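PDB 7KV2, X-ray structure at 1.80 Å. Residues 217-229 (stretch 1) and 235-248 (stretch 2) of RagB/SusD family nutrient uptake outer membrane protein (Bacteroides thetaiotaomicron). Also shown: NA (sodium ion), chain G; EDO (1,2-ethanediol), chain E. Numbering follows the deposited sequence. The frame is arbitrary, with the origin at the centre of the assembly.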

# COMPACT_ATOMS: atom_id res chain seq x y z
N LEU A 217 6.65 -15.55 7.49
CA LEU A 217 6.36 -16.45 6.36
C LEU A 217 5.08 -15.97 5.67
O LEU A 217 5.06 -15.96 4.46
N ALA A 218 4.03 -15.60 6.42
CA ALA A 218 2.74 -15.23 5.80
C ALA A 218 2.95 -13.97 4.95
O ALA A 218 2.35 -13.90 3.85
N MET A 219 3.77 -13.04 5.42
CA MET A 219 4.05 -11.80 4.65
C MET A 219 4.76 -12.20 3.35
O MET A 219 4.40 -11.74 2.27
N VAL A 220 5.70 -13.13 3.44
CA VAL A 220 6.49 -13.54 2.24
C VAL A 220 5.56 -14.25 1.25
O VAL A 220 5.66 -13.97 0.06
N TYR A 221 4.65 -15.08 1.75
CA TYR A 221 3.65 -15.82 0.95
C TYR A 221 2.79 -14.81 0.19
O TYR A 221 2.49 -14.98 -1.01
N MET A 222 2.38 -13.76 0.88
CA MET A 222 1.51 -12.75 0.24
C MET A 222 2.29 -11.97 -0.83
O MET A 222 1.72 -11.66 -1.87
N LEU A 223 3.53 -11.57 -0.54
CA LEU A 223 4.40 -10.86 -1.51
C LEU A 223 4.66 -11.77 -2.73
O LEU A 223 4.60 -11.29 -3.88
N TYR A 224 4.83 -13.06 -2.49
CA TYR A 224 5.04 -14.08 -3.56
C TYR A 224 3.79 -14.10 -4.46
O TYR A 224 3.88 -13.88 -5.69
N ALA A 225 2.59 -14.25 -3.86
CA ALA A 225 1.32 -14.28 -4.62
C ALA A 225 1.16 -12.98 -5.40
O ALA A 225 0.71 -13.02 -6.60
N GLU A 226 1.49 -11.85 -4.76
CA GLU A 226 1.38 -10.51 -5.36
C GLU A 226 2.20 -10.45 -6.66
O GLU A 226 1.61 -10.08 -7.72
N ILE A 227 3.48 -10.78 -6.61
CA ILE A 227 4.37 -10.58 -7.81
C ILE A 227 4.06 -11.67 -8.86
O ILE A 227 4.02 -11.33 -10.08
N VAL A 228 3.76 -12.89 -8.43
CA VAL A 228 3.35 -14.03 -9.33
C VAL A 228 2.11 -13.61 -10.11
O VAL A 228 2.08 -13.79 -11.36
N MET A 229 1.13 -13.01 -9.43
CA MET A 229 -0.14 -12.68 -10.10
C MET A 229 0.05 -11.45 -10.97
O MET A 229 -0.52 -11.43 -12.09
N SER A 235 3.02 -20.44 -14.34
CA SER A 235 3.92 -21.55 -13.91
C SER A 235 4.00 -21.59 -12.37
O SER A 235 4.42 -22.63 -11.82
N ARG A 236 3.61 -20.52 -11.67
CA ARG A 236 3.81 -20.46 -10.20
C ARG A 236 2.47 -20.32 -9.48
O ARG A 236 2.50 -20.19 -8.25
N TYR A 237 1.35 -20.38 -10.20
CA TYR A 237 -0.02 -20.23 -9.63
C TYR A 237 -0.34 -21.32 -8.60
O TYR A 237 -0.92 -21.03 -7.53
N SER A 238 0.03 -22.59 -8.89
CA SER A 238 -0.27 -23.73 -7.99
C SER A 238 0.48 -23.57 -6.67
O SER A 238 -0.11 -23.92 -5.64
N THR A 239 1.73 -23.12 -6.73
CA THR A 239 2.57 -22.82 -5.53
C THR A 239 1.95 -21.65 -4.74
O THR A 239 1.75 -21.76 -3.51
N ALA A 240 1.61 -20.57 -5.43
CA ALA A 240 0.97 -19.40 -4.80
C ALA A 240 -0.32 -19.85 -4.12
O ALA A 240 -0.54 -19.44 -2.95
N LEU A 241 -1.11 -20.74 -4.75
CA LEU A 241 -2.36 -21.24 -4.15
C LEU A 241 -2.04 -22.05 -2.89
O LEU A 241 -2.68 -21.83 -1.87
N LYS A 242 -1.10 -23.00 -2.98
CA LYS A 242 -0.67 -23.80 -1.80
C LYS A 242 -0.29 -22.86 -0.63
O LYS A 242 -0.69 -23.13 0.52
N TYR A 243 0.41 -21.77 -0.89
CA TYR A 243 0.82 -20.78 0.16
C TYR A 243 -0.41 -20.07 0.75
O TYR A 243 -0.48 -19.92 2.00
N MET A 244 -1.35 -19.65 -0.09
CA MET A 244 -2.61 -19.05 0.40
C MET A 244 -3.33 -20.07 1.29
O MET A 244 -3.81 -19.72 2.40
N GLU A 245 -3.36 -21.35 0.88
CA GLU A 245 -4.05 -22.40 1.65
C GLU A 245 -3.37 -22.58 3.01
O GLU A 245 -4.08 -22.90 3.97
N GLU A 246 -2.05 -22.42 3.10
CA GLU A 246 -1.32 -22.57 4.39
C GLU A 246 -1.75 -21.47 5.37
O GLU A 246 -1.98 -21.77 6.53
N ILE A 247 -1.88 -20.23 4.88
CA ILE A 247 -2.38 -19.09 5.70
C ILE A 247 -3.82 -19.38 6.10
O ILE A 247 -4.19 -19.16 7.28
N ILE A 248 -4.65 -19.85 5.16
CA ILE A 248 -6.07 -20.14 5.44
C ILE A 248 -6.14 -21.25 6.50
O ILE A 248 -7.00 -21.15 7.39

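Three tyrosines form a connected aromatic cluster at the heart of this contact between two roughly antiparallel helices, at 148°. The rings of Tyr 221 and Tyr 243 lie in an offset stack, their planes only 6° apart and their centroids 4.0 Å apart, with Tyr 221 CE1 3.4 Å from Tyr 243 CD1. Tyr 243 then turns its edge to the face of Tyr 224, so a single ring serves both a stacked and an edge-to-face pair. Tyr 221 and Tyr 243 are both m at chi1, whereas Tyr 224, one turn along from Tyr 221, is t. The CB of Tyr 243 also sits over the Tyr 221 ring, 3.7 Å from its centroid, in a CH-pi contact.

Tyrosine suits the place of Tyr 221 because its ring stacks in the apolar interface while its hydroxyl reaches a carboxylate; Tyr 224 and Tyr 243 contribute chiefly their rings. Tyr 221 OH donates a hydrogen bond to Glu 246 OE1 at 2.7 Å, the one hydrogen bond between the stretches. Glu 246, m then t, extends its carboxylate to the edge of that ring; its OE2 also forms a long salt bridge with Lys 242 NZ, 3.9 Å away.

Small residues let the backbones draw close. The CA atoms of Ala 225 and Ala 240 are 5.1 Å apart, and their methyls face the opposing helix with CB to CB at 4.4 Å. Ala 240 CB also packs 3.8 Å from Tyr 224 CE1. Beyond the alanines two methionines pack against each other: Met 244 points sideways at CB, but its side chain, m and m with chi3 at 91°, brings CE to 3.9 Å from Ala 225 CB, and its SD lies 3.6 Å from SD of Met 222, which is m at chi1, chi2 and chi3. Ile 247, m and t, extends CD1 to 3.9 Å from Tyr 221 CB and 4.1 Å from Ala 218 CB, a slender branch that fits beside the small alanine.

At the other end, Val 228 (t) places CG1 3.7 Å from Tyr 237 CD1, at the edge of that ring, and 3.8 Å from Arg 236 CB. Arg 236 suits this border because its aliphatic portion can pack, with CD 3.3 Å from Tyr 224 OH, while its guanidinium nitrogens find hydrogen bonds elsewhere. Thr 239 CG2 likewise approaches Tyr 224 OH at 3.3 Å.

The bound groups do not bridge the helices. Ile 248 O binds the sodium, alongside a water and three atoms from elsewhere in the structure. The ethanediol O2 donates a hydrogen bond to Glu 226 OE1 at 3.1 Å.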

# COMPACT_ATOMS: atom_id res chain seq x y z
CB LEU A 217 6.25 -17.90 6.84
CG LEU A 217 6.12 -18.93 5.71
CD1 LEU A 217 7.32 -18.91 4.79
CD2 LEU A 217 5.91 -20.32 6.29
CB ALA A 218 1.66 -15.03 6.83
CB MET A 219 4.88 -10.82 5.48
CG MET A 219 5.30 -9.61 4.70
SD MET A 219 6.93 -9.93 3.89
CE MET A 219 7.44 -8.25 3.55
CB VAL A 220 7.67 -14.43 2.68
CG1 VAL A 220 8.26 -15.24 1.53
CG2 VAL A 220 8.75 -13.60 3.34
CB TYR A 221 2.82 -16.71 1.86
CG TYR A 221 3.46 -18.03 2.23
CD1 TYR A 221 4.66 -18.46 1.67
CD2 TYR A 221 2.80 -18.87 3.11
CE1 TYR A 221 5.21 -19.70 2.03
CE2 TYR A 221 3.32 -20.12 3.43
CZ TYR A 221 4.53 -20.52 2.90
OH TYR A 221 4.99 -21.78 3.23
CB MET A 222 0.89 -11.81 1.27
CG MET A 222 -0.16 -12.51 2.16
SD MET A 222 -1.58 -13.16 1.25
CE MET A 222 -2.50 -11.64 0.97
CB LEU A 223 5.67 -10.43 -0.78
CG LEU A 223 6.69 -9.69 -1.64
CD1 LEU A 223 6.06 -8.48 -2.30
CD2 LEU A 223 7.90 -9.29 -0.82
CB TYR A 224 5.39 -15.42 -2.91
CG TYR A 224 5.53 -16.57 -3.88
CD1 TYR A 224 4.42 -17.22 -4.38
CD2 TYR A 224 6.78 -16.95 -4.35
CE1 TYR A 224 4.54 -18.29 -5.26
CE2 TYR A 224 6.91 -18.01 -5.24
CZ TYR A 224 5.79 -18.69 -5.69
OH TYR A 224 5.92 -19.71 -6.59
CB ALA A 225 0.15 -14.52 -3.69
CB GLU A 226 1.85 -9.41 -4.42
CG GLU A 226 1.76 -8.03 -5.08
CD GLU A 226 1.97 -6.83 -4.17
OE1 GLU A 226 1.96 -6.97 -2.91
OE2 GLU A 226 2.20 -5.78 -4.73
CB ILE A 227 5.85 -10.46 -7.38
CG1 ILE A 227 6.44 -11.79 -6.89
CG2 ILE A 227 6.05 -9.36 -6.35
CD1 ILE A 227 7.92 -11.74 -6.75
CB VAL A 228 3.12 -15.34 -8.56
CG1 VAL A 228 2.38 -16.36 -9.39
CG2 VAL A 228 4.43 -15.91 -8.04
CB MET A 229 -1.28 -12.52 -9.09
CG MET A 229 -1.62 -13.84 -8.42
SD MET A 229 -2.70 -13.67 -6.95
CE MET A 229 -4.24 -13.46 -7.83
CB SER A 235 5.26 -21.44 -14.53
OG SER A 235 6.09 -20.56 -13.79
CB ARG A 236 4.77 -19.32 -9.86
CG ARG A 236 6.23 -19.72 -9.99
CD ARG A 236 7.13 -18.64 -9.49
NE ARG A 236 8.50 -19.09 -9.54
CZ ARG A 236 9.27 -19.07 -10.63
NH1 ARG A 236 8.81 -18.62 -11.79
NH2 ARG A 236 10.51 -19.52 -10.55
CB TYR A 237 -1.07 -20.20 -10.74
CG TYR A 237 -1.18 -18.92 -11.54
CD1 TYR A 237 -0.35 -17.83 -11.35
CD2 TYR A 237 -2.13 -18.83 -12.55
CE1 TYR A 237 -0.50 -16.67 -12.09
CE2 TYR A 237 -2.28 -17.68 -13.31
CZ TYR A 237 -1.48 -16.60 -13.07
OH TYR A 237 -1.61 -15.50 -13.86
CB SER A 238 0.06 -25.07 -8.62
OG SER A 238 -0.96 -25.42 -9.53
CB THR A 239 4.01 -22.54 -5.93
OG1 THR A 239 4.45 -23.73 -6.60
CG2 THR A 239 4.92 -22.23 -4.76
CB ALA A 240 0.74 -18.32 -5.81
CB LEU A 241 -3.16 -22.06 -5.16
CG LEU A 241 -4.41 -22.72 -4.60
CD1 LEU A 241 -5.38 -21.69 -4.00
CD2 LEU A 241 -5.11 -23.51 -5.68
CB LYS A 242 0.46 -24.71 -2.27
CG LYS A 242 1.34 -25.33 -1.20
CD LYS A 242 2.49 -26.11 -1.85
CE LYS A 242 3.78 -26.09 -1.07
NZ LYS A 242 3.82 -27.22 -0.12
CB TYR A 243 1.85 -19.80 -0.40
CG TYR A 243 3.16 -20.42 -0.77
CD1 TYR A 243 3.59 -21.63 -0.22
CD2 TYR A 243 4.01 -19.76 -1.62
CE1 TYR A 243 4.83 -22.17 -0.54
CE2 TYR A 243 5.24 -20.29 -1.95
CZ TYR A 243 5.65 -21.50 -1.43
OH TYR A 243 6.88 -21.96 -1.78
CB MET A 244 -3.49 -18.61 -0.78
CG MET A 244 -2.88 -17.53 -1.67
SD MET A 244 -2.33 -16.01 -0.78
CE MET A 244 -0.63 -16.45 -0.41
CB GLU A 245 -4.12 -23.69 0.82
CG GLU A 245 -5.05 -23.61 -0.37
CD GLU A 245 -6.53 -23.62 -0.08
OE1 GLU A 245 -6.92 -23.40 1.09
OE2 GLU A 245 -7.31 -23.85 -1.03
CB GLU A 246 0.19 -22.51 4.15
CG GLU A 246 0.73 -23.81 3.60
CD GLU A 246 2.24 -23.83 3.46
OE1 GLU A 246 2.90 -23.10 4.21
OE2 GLU A 246 2.74 -24.57 2.58
CB ILE A 247 -2.26 -17.75 4.93
CG1 ILE A 247 -0.81 -17.41 4.60
CG2 ILE A 247 -2.92 -16.63 5.74
CD1 ILE A 247 -0.63 -16.24 3.69
CB ILE A 248 -6.84 -20.48 4.14
CG1 ILE A 248 -7.07 -19.23 3.28
CG2 ILE A 248 -8.14 -21.18 4.44
CD1 ILE A 248 -7.43 -19.54 1.84
NA NA G . -7.16 -19.06 8.86
C1 EDO E . 3.04 -2.55 -4.15
O1 EDO E . 2.52 -1.39 -4.76
C2 EDO E . 2.25 -3.08 -3.01
O2 EDO E . 2.87 -4.09 -2.19
O HOH W 1 -8.96 -19.81 9.97